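Local structure of sugar phosphate isomerase/epimerase (Parabacteroides distasonis, 3OBE) at residues K21-Q26 with K293-L298; A48-L53 with Y274-E279. The protein is probably an isomerase or epimerase acting on sugar phosphates, built as a xylose isomerase-like TIM barrel. All coordinates share one frame; numbering follows the deposited sequence. Where two conformers were deposited one is given.

Interaction 1: residues K21-Q26 with K293-L298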
ATOM      1  N   LYS A  21      -7.161 -17.782   4.138  1.00 20.68           N
ATOM      2  CA  LYS A  21      -7.588 -16.461   3.703  1.00 21.64           C
ATOM      3  C   LYS A  21      -6.410 -15.729   3.091  1.00 21.42           C
ATOM      4  O   LYS A  21      -5.289 -15.829   3.581  1.00 22.94           O
ATOM      5  CB  LYS A  21      -8.090 -15.645   4.892  1.00 21.97           C
ATOM      6  CG  LYS A  21      -9.300 -16.172   5.526  1.00 21.89           C
ATOM      7  CD  LYS A  21      -9.868 -15.154   6.564  1.00 23.19           C
ATOM      8  CE  LYS A  21     -10.840 -15.820   7.483  1.00 24.34           C
ATOM      9  NZ  LYS A  21     -11.364 -14.835   8.474  1.00 22.61           N
ATOM     10  N   LYS A  22      -6.665 -14.989   2.027  1.00 20.89           N
ATOM     11  CA  LYS A  22      -5.606 -14.237   1.384  1.00 21.03           C
ATOM     12  C   LYS A  22      -5.392 -12.973   2.214  1.00 19.46           C
ATOM     13  O   LYS A  22      -6.340 -12.247   2.581  1.00 18.51           O
ATOM     14  CB  LYS A  22      -5.939 -13.916  -0.080  1.00 22.19           C
ATOM     15  CG  LYS A  22      -6.206 -15.128  -0.972  1.00 28.33           C
ATOM     16  CD  LYS A  22      -4.957 -16.017  -1.214  1.00 34.21           C
ATOM     17  CE  LYS A  22      -5.303 -17.385  -1.867  1.00 39.69           C
ATOM     18  NZ  LYS A  22      -5.522 -18.541  -0.872  1.00 41.46           N
HETATM   19  N   MSE A  23      -4.153 -12.739   2.555  1.00 16.93           N
HETATM   20  CA  MSE A  23      -3.826 -11.697   3.512  1.00 16.80           C
HETATM   21  C   MSE A  23      -2.415 -11.188   3.264  1.00 14.90           C
HETATM   22  O   MSE A  23      -1.450 -11.957   3.233  1.00 14.53           O
HETATM   23  CB  MSE A  23      -3.949 -12.247   4.949  1.00 17.48           C
HETATM   24  CG  MSE A  23      -3.495 -11.309   5.975  1.00 21.10           C
HETATM   25 SE   MSE A  23      -3.868 -12.215   7.710  0.75 26.42          SE
HETATM   26  CE  MSE A  23      -2.512 -13.336   7.722  1.00 20.12           C
ATOM     27  N   GLY A  24      -2.286  -9.875   3.077  1.00 14.66           N
ATOM     28  CA  GLY A  24      -0.979  -9.301   2.843  1.00 13.57           C
ATOM     29  C   GLY A  24      -0.358  -8.568   4.012  1.00 12.89           C
ATOM     30  O   GLY A  24      -1.042  -8.163   4.976  1.00 13.02           O
ATOM     31  N   LEU A  25       0.948  -8.376   3.888  1.00 12.49           N
ATOM     32  CA  LEU A  25       1.735  -7.625   4.875  1.00 12.53           C
ATOM     33  C   LEU A  25       2.684  -6.710   4.153  1.00 12.76           C
ATOM     34  O   LEU A  25       3.423  -7.167   3.262  1.00 13.55           O
ATOM     35  CB  LEU A  25       2.593  -8.592   5.747  1.00 13.15           C
ATOM     36  CG  LEU A  25       3.495  -7.896   6.789  1.00 13.13           C
ATOM     37  CD1 LEU A  25       2.677  -7.234   7.892  1.00 13.23           C
ATOM     38  CD2 LEU A  25       4.488  -8.858   7.423  1.00 14.77           C
ATOM     39  N   GLN A  26       2.736  -5.443   4.576  1.00 11.74           N
ATOM     40  CA  GLN A  26       3.817  -4.543   4.172  1.00 11.99           C
ATOM     41  C   GLN A  26       5.036  -4.827   5.036  1.00 12.38           C
ATOM     42  O   GLN A  26       5.014  -4.672   6.246  1.00 13.26           O
ATOM     43  CB  GLN A  26       3.366  -3.086   4.264  1.00 11.72           C
ATOM     44  CG  GLN A  26       4.471  -2.017   4.243  1.00 11.84           C
ATOM     45  CD  GLN A  26       5.443  -2.141   3.073  1.00 13.19           C
ATOM     46  OE1 GLN A  26       6.603  -2.478   3.272  1.00 12.60           O
ATOM     47  NE2 GLN A  26       4.964  -1.891   1.843  1.00 11.95           N
ATOM     48  N   LYS A 293      -0.124 -11.484  15.901  1.00 18.02           N
ATOM     49  CA  LYS A 293      -1.383 -11.242  16.591  1.00 18.34           C
ATOM     50  C   LYS A 293      -2.408 -10.564  15.678  1.00 17.23           C
ATOM     51  O   LYS A 293      -3.607 -10.863  15.761  1.00 17.67           O
ATOM     52  CB  LYS A 293      -1.179 -10.457  17.880  1.00 18.10           C
ATOM     53  CG  LYS A 293      -0.614 -11.409  18.972  1.00 19.25           C
ATOM     54  CD  LYS A 293      -0.433 -10.786  20.289  1.00 24.76           C
ATOM     55  CE  LYS A 293      -0.219 -11.930  21.297  1.00 28.79           C
ATOM     56  NZ  LYS A 293       0.691 -11.600  22.329  1.00 33.53           N
ATOM     57  N   SER A 294      -1.945  -9.713  14.776  1.00 17.14           N
ATOM     58  CA  SER A 294      -2.789  -9.086  13.739  1.00 15.42           C
ATOM     59  C   SER A 294      -3.344 -10.148  12.827  1.00 16.41           C
ATOM     60  O   SER A 294      -4.573 -10.197  12.547  1.00 15.92           O
ATOM     61  CB  SER A 294      -2.025  -8.013  12.963  1.00 15.69           C
ATOM     62  OG  SER A 294      -1.616  -6.970  13.838  1.00 14.48           O
ATOM     63  N   ALA A 295      -2.469 -11.054  12.417  1.00 15.95           N
ATOM     64  CA  ALA A 295      -2.876 -12.171  11.557  1.00 17.80           C
ATOM     65  C   ALA A 295      -3.922 -12.997  12.279  1.00 18.75           C
ATOM     66  O   ALA A 295      -4.903 -13.383  11.650  1.00 20.07           O
ATOM     67  CB  ALA A 295      -1.661 -13.054  11.132  1.00 17.70           C
ATOM     68  N   ALA A 296      -3.716 -13.274  13.576  1.00 18.13           N
ATOM     69  CA  ALA A 296      -4.644 -14.117  14.342  1.00 19.76           C
ATOM     70  C   ALA A 296      -6.067 -13.489  14.367  1.00 19.53           C
ATOM     71  O   ALA A 296      -7.088 -14.206  14.219  1.00 19.34           O
ATOM     72  CB  ALA A 296      -4.092 -14.401  15.789  1.00 20.54           C
ATOM     73  N   TYR A 297      -6.136 -12.180  14.482  1.00 18.34           N
ATOM     74  CA  TYR A 297      -7.423 -11.466  14.470  1.00 17.86           C
ATOM     75  C   TYR A 297      -8.117 -11.607  13.126  1.00 17.81           C
ATOM     76  O   TYR A 297      -9.318 -11.906  13.041  1.00 19.86           O
ATOM     77  CB  TYR A 297      -7.174  -9.992  14.767  1.00 17.76           C
ATOM     78  CG  TYR A 297      -8.379  -9.079  14.617  1.00 16.25           C
ATOM     79  CD1 TYR A 297      -9.356  -8.988  15.599  1.00 18.59           C
ATOM     80  CD2 TYR A 297      -8.509  -8.296  13.473  1.00 16.76           C
ATOM     81  CE1 TYR A 297     -10.415  -8.143  15.444  1.00 18.80           C
ATOM     82  CE2 TYR A 297      -9.543  -7.429  13.338  1.00 18.48           C
ATOM     83  CZ  TYR A 297     -10.494  -7.360  14.307  1.00 18.87           C
ATOM     84  OH  TYR A 297     -11.545  -6.465  14.138  1.00 22.24           O
ATOM     85  N   LEU A 298      -7.363 -11.404  12.065  1.00 17.46           N
ATOM     86  CA  LEU A 298      -7.961 -11.369  10.728  1.00 18.04           C
ATOM     87  C   LEU A 298      -8.370 -12.782  10.316  1.00 19.76           C
ATOM     88  O   LEU A 298      -9.400 -12.977   9.660  1.00 19.90           O
ATOM     89  CB  LEU A 298      -6.988 -10.784   9.729  1.00 17.31           C
ATOM     90  CG  LEU A 298      -6.696  -9.284   9.913  1.00 18.08           C
ATOM     91  CD1 LEU A 298      -5.587  -8.857   8.946  1.00 18.72           C
ATOM     92  CD2 LEU A 298      -7.995  -8.399   9.725  1.00 18.33           C
TER
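Lys21 supplies the polar half of this contact and Met23, a selenomethionine here, the apolar half. The lysine runs out extended beyond CG, and Lys21 NZ reaches Leu298 O at 3.0 Å, approaching in the carbonyl plane with a C=O...N angle of 150°. The same ammonium also binds the carbonyls of Gln299 and Val304, the latter its strongest partner, so three backbone oxygens at the C-terminal end of helix 287-300 and just past it share one buried charge. That charge is probably favoured by the negative end of the helix dipole. A methionine in place of Lys21 would keep much of the aliphatic reach, but the three carbonyls would probably be left without their common donor and the chain end less firmly held.

The apolar part is centred on Met23. Its chain runs straight out (chi1 174°) before chi3 of 78° bends the terminal methyl aside, bringing Met23 CE to 3.5 Å from Ala295 CB. The selenium then faces the next turn of the helix, with Met23 SE 4.0 Å from Leu298 CD1 and just as far from Leu298 CB; these two side chains cross obliquely. Tyr274 touches both of them from strand 273-276. Such packing of the last helix on the run into the first strand is how a TIM barrel's outer helices cover its strands.

Interaction 2: residues A48-L53 with Y274-E279. With EOH (ethanol), chain D.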
ATOM      1  N   ALA A  48       1.712 -17.912  10.127  1.00 23.36           N
ATOM      2  CA  ALA A  48       0.652 -17.032  10.676  1.00 22.60           C
ATOM      3  C   ALA A  48      -0.522 -16.804   9.743  1.00 22.12           C
ATOM      4  O   ALA A  48      -1.566 -16.273  10.158  1.00 22.07           O
ATOM      5  CB  ALA A  48       1.229 -15.678  11.082  1.00 21.50           C
ATOM      6  N   GLY A  49      -0.364 -17.180   8.477  1.00 21.00           N
ATOM      7  CA  GLY A  49      -1.434 -17.048   7.513  1.00 20.41           C
ATOM      8  C   GLY A  49      -1.260 -16.006   6.443  1.00 19.09           C
ATOM      9  O   GLY A  49      -2.131 -15.859   5.579  1.00 20.35           O
ATOM     10  N   TYR A  50      -0.149 -15.248   6.484  1.00 17.77           N
ATOM     11  CA  TYR A  50       0.116 -14.324   5.396  1.00 15.92           C
ATOM     12  C   TYR A  50       0.364 -15.070   4.106  1.00 16.41           C
ATOM     13  O   TYR A  50       1.043 -16.100   4.090  1.00 16.30           O
ATOM     14  CB  TYR A  50       1.279 -13.354   5.711  1.00 15.70           C
ATOM     15  CG  TYR A  50       0.932 -12.391   6.832  1.00 14.26           C
ATOM     16  CD1 TYR A  50       0.114 -11.247   6.596  1.00 14.19           C
ATOM     17  CD2 TYR A  50       1.381 -12.618   8.136  1.00 15.28           C
ATOM     18  CE1 TYR A  50      -0.219 -10.388   7.592  1.00 13.46           C
ATOM     19  CE2 TYR A  50       1.038 -11.739   9.161  1.00 16.29           C
ATOM     20  CZ  TYR A  50       0.234 -10.630   8.890  1.00 14.85           C
ATOM     21  OH  TYR A  50      -0.153  -9.765   9.882  1.00 14.50           O
ATOM     22  N   THR A  51      -0.209 -14.551   3.026  1.00 16.52           N
ATOM     23  CA  THR A  51      -0.080 -15.109   1.678  1.00 16.97           C
ATOM     24  C   THR A  51       0.696 -14.158   0.721  1.00 17.16           C
ATOM     25  O   THR A  51       1.326 -14.621  -0.241  1.00 16.45           O
ATOM     26  CB  THR A  51      -1.471 -15.426   1.040  1.00 17.51           C
ATOM     27  OG1 THR A  51      -2.235 -14.222   1.011  1.00 16.87           O
ATOM     28  CG2 THR A  51      -2.197 -16.532   1.847  1.00 18.93           C
ATOM     29  N   ASP A  52       0.667 -12.864   1.007  1.00 16.45           N
ATOM     30  CA  ASP A  52       1.109 -11.851   0.106  1.00 16.36           C
ATOM     31  C   ASP A  52       1.984 -10.833   0.833  1.00 15.02           C
ATOM     32  O   ASP A  52       1.722 -10.523   1.982  1.00 15.46           O
ATOM     33  CB  ASP A  52      -0.099 -11.119  -0.440  1.00 15.36           C
ATOM     34  CG  ASP A  52      -0.790 -11.893  -1.517  1.00 19.15           C
ATOM     35  OD1 ASP A  52      -1.462 -12.913  -1.201  1.00 19.35           O
ATOM     36  OD2 ASP A  52      -0.611 -11.509  -2.701  1.00 20.29           O
ATOM     37  N   LEU A  53       2.993 -10.338   0.140  1.00 14.92           N
ATOM     38  CA  LEU A  53       3.852  -9.267   0.644  1.00 13.97           C
ATOM     39  C   LEU A  53       3.783  -8.049  -0.238  1.00 13.79           C
ATOM     40  O   LEU A  53       3.772  -8.154  -1.471  1.00 14.34           O
ATOM     41  CB  LEU A  53       5.300  -9.744   0.704  1.00 14.28           C
ATOM     42  CG  LEU A  53       5.593 -10.981   1.574  1.00 15.46           C
ATOM     43  CD1 LEU A  53       7.132 -11.320   1.582  1.00 16.35           C
ATOM     44  CD2 LEU A  53       5.065 -10.853   3.006  1.00 18.66           C
ATOM     45  N   TYR A 274      -5.517  -6.555   0.382  1.00 15.13           N
ATOM     46  CA  TYR A 274      -5.055  -5.649   1.398  1.00 14.93           C
ATOM     47  C   TYR A 274      -3.723  -6.048   2.021  1.00 14.71           C
ATOM     48  O   TYR A 274      -3.337  -7.230   2.029  1.00 15.81           O
ATOM     49  CB  TYR A 274      -6.098  -5.511   2.510  1.00 14.28           C
ATOM     50  CG  TYR A 274      -6.276  -6.764   3.354  1.00 13.06           C
ATOM     51  CD1 TYR A 274      -5.509  -6.995   4.479  1.00 15.53           C
ATOM     52  CD2 TYR A 274      -7.243  -7.712   3.013  1.00 15.04           C
ATOM     53  CE1 TYR A 274      -5.685  -8.138   5.245  1.00 16.76           C
ATOM     54  CE2 TYR A 274      -7.381  -8.878   3.749  1.00 15.45           C
ATOM     55  CZ  TYR A 274      -6.630  -9.065   4.862  1.00 16.10           C
ATOM     56  OH  TYR A 274      -6.858 -10.216   5.594  1.00 19.94           O
ATOM     57  N   TYR A 275      -3.034  -5.058   2.546  1.00 13.27           N
ATOM     58  CA  TYR A 275      -1.794  -5.284   3.255  1.00 13.61           C
ATOM     59  C   TYR A 275      -1.869  -4.672   4.630  1.00 13.91           C
ATOM     60  O   TYR A 275      -2.232  -3.491   4.797  1.00 13.81           O
ATOM     61  CB  TYR A 275      -0.604  -4.699   2.478  1.00 13.39           C
ATOM     62  CG  TYR A 275      -0.529  -5.291   1.108  1.00 13.25           C
ATOM     63  CD1 TYR A 275       0.148  -6.476   0.867  1.00 13.32           C
ATOM     64  CD2 TYR A 275      -1.155  -4.660   0.023  1.00 14.39           C
ATOM     65  CE1 TYR A 275       0.181  -7.041  -0.431  1.00 15.06           C
ATOM     66  CE2 TYR A 275      -1.160  -5.223  -1.232  1.00 15.50           C
ATOM     67  CZ  TYR A 275      -0.469  -6.399  -1.464  1.00 14.66           C
ATOM     68  OH  TYR A 275      -0.488  -6.950  -2.734  1.00 15.91           O
ATOM     69  N   VAL A 276      -1.516  -5.501   5.619  1.00 12.21           N
ATOM     70  CA  VAL A 276      -1.330  -5.066   6.984  1.00 12.69           C
ATOM     71  C   VAL A 276      -0.045  -4.251   7.146  1.00 12.32           C
ATOM     72  O   VAL A 276       1.008  -4.603   6.581  1.00 13.20           O
ATOM     73  CB  VAL A 276      -1.279  -6.310   7.924  1.00 13.25           C
ATOM     74  CG1 VAL A 276      -0.918  -5.940   9.335  1.00 14.53           C
ATOM     75  CG2 VAL A 276      -2.626  -7.071   7.884  1.00 13.55           C
ATOM     76  N   GLU A 277      -0.114  -3.211   7.960  1.00 12.24           N
ATOM     77  CA  GLU A 277       1.084  -2.499   8.385  1.00 12.89           C
ATOM     78  C   GLU A 277       1.001  -2.170   9.859  1.00 12.77           C
ATOM     79  O   GLU A 277      -0.067  -1.817  10.365  1.00 13.88           O
ATOM     80  CB  GLU A 277       1.316  -1.232   7.579  1.00 13.13           C
ATOM     81  CG  GLU A 277       2.678  -0.562   7.941  1.00 13.85           C
ATOM     82  CD  GLU A 277       3.254   0.366   6.885  1.00 16.68           C
ATOM     83  OE1 GLU A 277       2.652   0.518   5.810  1.00 15.35           O
ATOM     84  OE2 GLU A 277       4.344   0.917   7.172  1.00 15.55           O
ATOM     85  N   LEU A 278       2.136  -2.257  10.534  1.00 12.78           N
ATOM     86  CA  LEU A 278       2.305  -1.807  11.906  1.00 12.70           C
ATOM     87  C   LEU A 278       3.501  -0.870  12.000  1.00 14.21           C
ATOM     88  O   LEU A 278       4.523  -1.098  11.366  1.00 15.17           O
ATOM     89  CB  LEU A 278       2.561  -2.935  12.885  1.00 13.56           C
ATOM     90  CG  LEU A 278       1.412  -3.817  13.365  1.00 14.01           C
ATOM     91  CD1 LEU A 278       0.765  -4.613  12.269  1.00 16.18           C
ATOM     92  CD2 LEU A 278       1.849  -4.720  14.556  1.00 14.51           C
ATOM     93  N   GLU A 279       3.300   0.188  12.767  1.00 14.24           N
ATOM     94  CA  GLU A 279       4.393   1.050  13.174  0.50 14.69           C
ATOM     95  C   GLU A 279       5.127   0.398  14.349  1.00 15.72           C
ATOM     96  O   GLU A 279       4.722  -0.655  14.839  1.00 15.13           O
ATOM     97  CB  GLU A 279       3.866   2.451  13.482  0.50 14.86           C
ATOM     98  CG  GLU A 279       3.046   2.560  14.751  0.50 15.74           C
ATOM     99  CD  GLU A 279       2.466   3.945  14.905  0.50 15.64           C
ATOM    100  OE1 GLU A 279       1.448   4.232  14.253  0.50 16.34           O
ATOM    101  OE2 GLU A 279       3.069   4.745  15.670  0.50 16.34           O
TER
HETATM  102  C1  EOH D 402      -3.719  -9.957  -0.270  1.00 24.63           C
HETATM  103  C2  EOH D 402      -2.919  -8.965  -1.103  1.00 24.61           C
HETATM  104  O   EOH D 402      -4.932  -9.494   0.317  1.00 26.61           O
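Tyr50 (chi1 -67°) and Tyr275 (chi1 -58°) each carry the ring anti to their own carbonyl carbon, which sends the Tyr50 ring to Val276 and the Tyr275 ring to Asp52 and Leu53. The setting is a TIM barrel, in which strands 52-55 and 273-276 run parallel on either side of strand 24-26; the contact therefore depends on side chains reaching past the intervening strand, in one place to a backbone carbon.

Tyr50 meets Val276 with the rim of its ring. The side chains cross at about a right angle, Val276 CG2 lying near the ring plane, 4.1 Å from Tyr50 CE1, while Tyr50 OH sits 3.9 Å from Val276 CG1. The same hydroxyl is hydrogen-bonded to Val291 O of helix 287-300, which helps to hold the far end of the ring. Before Tyr50, Gly49 ends helix 38-48 in a Schellman motif, its positive phi suiting glycine.

Tyr275 packs obliquely on the other segment, its CE1 3.7 Å from Leu53 C, with Asp52 CB beside it. Ser93 OG joins both polar ends, being hydrogen-bonded to Asp52 OD2 and to Tyr275 OH. The remaining carboxylate oxygen, Asp52 OD1, takes Thr51 OG1 on its anti lone pair at 2.7 Å, so the carboxylate is held through both oxygens.

An ethanol, probably from the crystallisation liquor, lies between the segments: its C2 is 3.6 Å from Asp52 CB and equally far from Tyr275 OH, and its oxygen, over one face of the Tyr274 ring, accepts a nearly straight bond (171°) from Tyr274 N at 3.0 Å.

Both contacts share the seam where the barrel's first and last strands meet, and their centres are about 5 Å apart. Backbone joins them: Gly24 O to Val276 N and Gln26 N to Val276 O, each 2.8 Å, are probable hydrogen bonds between strands 24-26 and 273-276. Side chains do too, since the methyl of Met23 also packs against the backbone of interaction 2, with Met23 CE 3.3 Å from Tyr50 N. Interaction 1 joins the outer helix to the strand side, while interaction 2 reaches to the ethanol at the N-terminal end of the strands. Glu277, near a bound phosphate probably from the crystallisation liquor, lies at the other end, where TIM barrels usually hold their active site.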